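Local coordinates for protein acetylxylan esterase A (Aspergillus awamori, PDB 5X6S) that removes acetyl side groups from the backbone of acetylated xylan, acting as a secreted serine esterase of the alpha/beta-hydrolase fold, at residues A[79-82]-A[83-87]; A[185-188]-A[189-193]. All coordinates share one frame; numbering follows the deposited sequence.

In the fold
Interaction 1 comes first along the chain. It closes a tight turn in the loop that leads from strand 63-68 to helix 91-106. The chain then passes through the helices and strands of the core of this alpha/beta-hydrolase before interaction 2 shapes the loop between helix 173-182 and strand 193-199. The two follow in series, neither nesting nor crossing, with nearest atoms about 6 Å apart. They do not touch, but Tyr-184 bridges the gap, its ring stacking with His-86 of the first and with Tyr-187 of the second. Both loops also reach the second subunit of the crystal assembly, and both lie away from Ser-119, the probable nucleophile.

Interaction 1 (A[79-82]-A[83-87]); sequences SSQA and TLTHN
With chi1 at 76°, Ser-80 lodges OG between its own backbone N and carbonyl carbon, facing the amide of Thr-83, while Thr-85, its OG1 likewise set between backbone N and carbonyl carbon, swings that hydroxyl back over the turn to the carbonyl of Gln-81. Each hydroxyl thus meets the main chain of the other segment. Thr-83 N donates to Ser-80 OG over 2.9 Å at an N-H...O angle of 153°. The carbonyl of Ser-80 adds a second grip: its O receives Leu-84 N at 3.1 Å, closing an alpha-turn. A serine whose hydroxyl takes the amide three residues on, and whose carbonyl takes the one four on, forms an ST-motif, the arrangement familiar from helix starts; here it opens a single turn within a loop. Serine suits the place because its short hydroxyl can reach the amide and a second partner together. At the far end Thr-85 OG1 donates to Gln-81 O over 2.7 Å, tilted 28° out of the carbonyl plane: the hydroxyl takes over the carbonyl that a helix would give to the amide of Thr-85, which is near but badly angled, and Leu-84 N adds only a weak bond. The methyl CG2 of Thr-85 lies against that carbonyl too, with 3.1 Å to Gln-81 O. Thr-83 divides its branches: CG2 comes within 3.3 Å of Ser-80 O, whereas OG1 bonds Asp-77, which serves Thr-83 through its backbone carbonyl and Ser-80 OG through its carboxylate, presumably taking the serine proton. Leu-84 lays CG beside Ser-80 O and spends the rest of its branched chain on hydrophobic neighbours, Val-127 of helix 120-131 and Met-183. Beyond the turn, His-86 NE2 and Asn-87 ND2 both hydrogen-bond to Asp-109 of the second subunit.

Interaction 2 (A[185-188]-A[189-193]); sequences SGYS and GSRPR
Tyr-187 turns its ring back over the chain that follows it and hydrogen-bonds through OH to the carbonyl of Ser-190. The bond is short, 2.6 Å from OH to Ser-190 O, and meets the oxygen in the carbonyl plane on a lone pair, with a C=O...O angle of 131°. Having CG anti to the backbone N (chi1 -179°) brings the ring beside its own carbonyl carbon and across the bend. There the backbone of Gly-189 packs on one face, its N 3.3 Å above the ring plane and over the centre. Glycine suits this place because a side chain here would run into Tyr-187 OH, which already sits 3.3 Å from Gly-189 C. Tyr-184 also stacks with the ring, and Pro-133 and Glu-134 touch it, adding to the closely packed part.

The other flank is looser. Arg-191 runs extended from CG to NE past the ring in the opposite direction, its CG 4.1 Å from Tyr-187 CE2, and presents a guanidinium face to the ring edge. Tyr-187 CD2 stands 3.8 Å above that face, toward its rim, and the two planes are 83° apart. The Arg-191 side chain touches Val-220 and Phe-221 of helix 208-221. Ser-188, small and polar, is exposed at the bend, while Ser-190 packs on Ser-190 of the second subunit. Because the guanidinium meets an edge and not the pi face, its approach to the ring is probably packing rather than a cation-pi contact, whereas the hydroxyl-to-carbonyl pair is the hydrogen bond across the bend and probably sets the position of the ring over it.

Interaction 1 (A[79-82]-A[83-87])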
loop_
_atom_site.group_PDB
_atom_site.type_symbol
_atom_site.label_atom_id
_atom_site.label_comp_id
_atom_site.label_asym_id
_atom_site.label_seq_id
_atom_site.Cartn_x
_atom_site.Cartn_y
_atom_site.Cartn_z
ATOM N N SER A 79 16.247 16.374 -8.373
ATOM C CA SER A 79 17.214 17.199 -7.642
ATOM C C SER A 79 16.665 18.119 -6.556
ATOM O O SER A 79 17.348 18.381 -5.581
ATOM C CB SER A 79 18.035 18.015 -8.637
ATOM O OG SER A 79 17.262 18.921 -9.391
ATOM N N SER A 80 15.456 18.640 -6.748
ATOM C CA SER A 80 14.877 19.611 -5.820
ATOM C C SER A 80 14.448 18.952 -4.506
ATOM O O SER A 80 14.154 17.752 -4.459
ATOM C CB SER A 80 13.695 20.330 -6.474
ATOM O OG SER A 80 12.547 19.434 -6.495
ATOM N N GLN A 81 14.354 19.733 -3.433
ATOM C CA GLN A 81 13.777 19.221 -2.190
ATOM C C GLN A 81 12.297 18.795 -2.405
ATOM O O GLN A 81 11.834 17.835 -1.854
ATOM C CB GLN A 81 13.841 20.299 -1.097
ATOM C CG GLN A 81 15.258 20.578 -0.593
ATOM C CD GLN A 81 15.922 19.304 -0.136
ATOM O OE1 GLN A 81 16.758 18.745 -0.844
ATOM N NE2 GLN A 81 15.483 18.786 1.003
ATOM N N ALA A 82 11.586 19.538 -3.225
ATOM C CA ALA A 82 10.216 19.228 -3.546
ATOM C C ALA A 82 10.051 17.834 -4.145
ATOM O O ALA A 82 9.131 17.103 -3.774
ATOM C CB ALA A 82 9.632 20.292 -4.478
ATOM N N THR A 83 10.932 17.467 -5.085
ATOM C CA THR A 83 10.820 16.174 -5.758
ATOM C C THR A 83 11.369 15.045 -4.877
ATOM O O THR A 83 10.992 13.887 -5.053
ATOM C CB THR A 83 11.488 16.205 -7.141
ATOM O OG1 THR A 83 10.928 15.168 -7.981
ATOM C CG2 THR A 83 13.007 16.011 -7.040
ATOM N N LEU A 84 12.290 15.388 -3.962
ATOM C CA LEU A 84 12.952 14.437 -3.087
ATOM C C LEU A 84 12.313 14.300 -1.697
ATOM O O LEU A 84 12.912 13.751 -0.768
ATOM C CB LEU A 84 14.481 14.764 -2.966
ATOM C CG LEU A 84 15.278 14.665 -4.280
ATOM C CD1 LEU A 84 16.732 15.061 -4.055
ATOM C CD2 LEU A 84 15.190 13.252 -4.940
ATOM N N THR A 85 11.082 14.766 -1.552
ATOM C CA THR A 85 10.398 14.591 -0.273
ATOM C C THR A 85 8.982 14.072 -0.505
ATOM O O THR A 85 8.277 14.570 -1.381
ATOM C CB THR A 85 10.414 15.899 0.551
ATOM O OG1 THR A 85 9.908 16.946 -0.243
ATOM C CG2 THR A 85 11.838 16.324 0.898
ATOM N N HIS A 86 8.578 13.089 0.291
ATOM C CA HIS A 86 7.176 12.605 0.323
ATOM C C HIS A 86 6.285 13.842 0.527
ATOM O O HIS A 86 6.516 14.634 1.481
ATOM C CB HIS A 86 6.987 11.630 1.510
ATOM C CG HIS A 86 5.603 11.079 1.669
ATOM N ND1 HIS A 86 5.068 10.125 0.818
ATOM C CD2 HIS A 86 4.660 11.303 2.615
ATOM C CE1 HIS A 86 3.861 9.794 1.230
ATOM N NE2 HIS A 86 3.589 10.491 2.319
ATOM N N ASN A 87 5.302 14.011 -0.340
ATOM C CA ASN A 87 4.381 15.134 -0.285
ATOM C C ASN A 87 5.073 16.514 -0.457
ATOM O O ASN A 87 4.523 17.548 -0.101
ATOM C CB ASN A 87 3.527 15.055 1.017
ATOM C CG ASN A 87 2.583 13.870 1.034
ATOM O OD1 ASN A 87 2.291 13.293 0.003
ATOM N ND2 ASN A 87 2.132 13.488 2.205
#

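Interaction 2 (A[185-188]-A[189-193])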
loop_
_atom_site.group_PDB
_atom_site.type_symbol
_atom_site.label_atom_id
_atom_site.label_comp_id
_atom_site.label_asym_id
_atom_site.label_seq_id
_atom_site.Cartn_x
_atom_site.Cartn_y
_atom_site.Cartn_z
ATOM N N SER A 185 10.690 10.595 6.005
ATOM C CA SER A 185 11.207 10.248 7.350
ATOM C C SER A 185 10.167 9.633 8.257
ATOM O O SER A 185 8.987 10.049 8.276
ATOM C CB SER A 185 11.992 11.358 8.078
ATOM O OG SER A 185 11.205 12.463 8.292
ATOM N N GLY A 186 10.599 8.597 8.956
ATOM C CA GLY A 186 9.732 7.903 9.889
ATOM C C GLY A 186 8.912 6.787 9.285
ATOM O O GLY A 186 8.288 6.011 9.997
ATOM N N TYR A 187 8.917 6.682 7.950
ATOM C CA TYR A 187 8.142 5.654 7.290
ATOM C C TYR A 187 8.715 4.303 7.570
ATOM O O TYR A 187 9.892 4.111 7.368
ATOM C CB TYR A 187 8.157 5.829 5.757
ATOM C CG TYR A 187 7.337 4.797 5.030
ATOM C CD1 TYR A 187 5.941 4.846 5.078
ATOM C CD2 TYR A 187 7.928 3.815 4.259
ATOM C CE1 TYR A 187 5.160 3.946 4.390
ATOM C CE2 TYR A 187 7.134 2.860 3.571
ATOM C CZ TYR A 187 5.748 2.950 3.624
ATOM O OH TYR A 187 4.924 2.053 2.964
ATOM N N SER A 188 7.876 3.355 7.948
ATOM C CA SER A 188 8.405 1.977 8.112
ATOM C C SER A 188 7.423 0.913 7.583
ATOM O O SER A 188 7.319 -0.203 8.127
ATOM C CB SER A 188 8.807 1.705 9.582
ATOM O OG SER A 188 7.691 1.964 10.411
ATOM N N GLY A 189 6.699 1.241 6.512
ATOM C CA GLY A 189 5.826 0.275 5.918
ATOM C C GLY A 189 6.448 -0.374 4.665
ATOM O O GLY A 189 7.654 -0.339 4.438
ATOM N N SER A 190 5.567 -0.916 3.847
ATOM C CA SER A 190 5.862 -1.580 2.594
ATOM C C SER A 190 6.728 -0.708 1.708
ATOM O O SER A 190 6.469 0.500 1.593
ATOM C CB SER A 190 4.505 -1.781 1.931
ATOM O OG SER A 190 4.623 -2.482 0.739
ATOM N N ARG A 191 7.725 -1.299 1.050
ATOM C CA ARG A 191 8.469 -0.602 -0.020
ATOM C C ARG A 191 8.558 -1.510 -1.274
ATOM O O ARG A 191 8.486 -2.747 -1.133
ATOM C CB ARG A 191 9.864 -0.261 0.453
ATOM C CG ARG A 191 9.950 0.465 1.808
ATOM C CD ARG A 191 11.417 0.670 2.218
ATOM N NE ARG A 191 11.501 1.525 3.397
ATOM C CZ ARG A 191 11.653 2.842 3.378
ATOM N NH1 ARG A 191 11.779 3.476 2.237
ATOM N NH2 ARG A 191 11.663 3.539 4.528
ATOM N N PRO A 192 8.714 -0.931 -2.468
ATOM C CA PRO A 192 8.790 -1.854 -3.627
ATOM C C PRO A 192 10.052 -2.735 -3.631
ATOM O O PRO A 192 11.149 -2.244 -3.289
ATOM C CB PRO A 192 8.811 -0.907 -4.840
ATOM C CG PRO A 192 9.300 0.416 -4.292
ATOM C CD PRO A 192 8.787 0.480 -2.880
ATOM N N ARG A 193 9.891 -3.975 -4.078
ATOM C CA ARG A 193 11.031 -4.843 -4.415
ATOM C C ARG A 193 11.767 -4.187 -5.600
ATOM O O ARG A 193 11.136 -3.872 -6.611
ATOM C CB ARG A 193 10.535 -6.220 -4.778
ATOM C CG ARG A 193 9.749 -6.924 -3.709
ATOM C CD ARG A 193 9.249 -8.302 -4.215
ATOM N NE ARG A 193 8.094 -8.217 -5.139
ATOM C CZ ARG A 193 8.177 -8.318 -6.467
ATOM N NH1 ARG A 193 9.336 -8.509 -7.044
ATOM N NH2 ARG A 193 7.081 -8.213 -7.216
#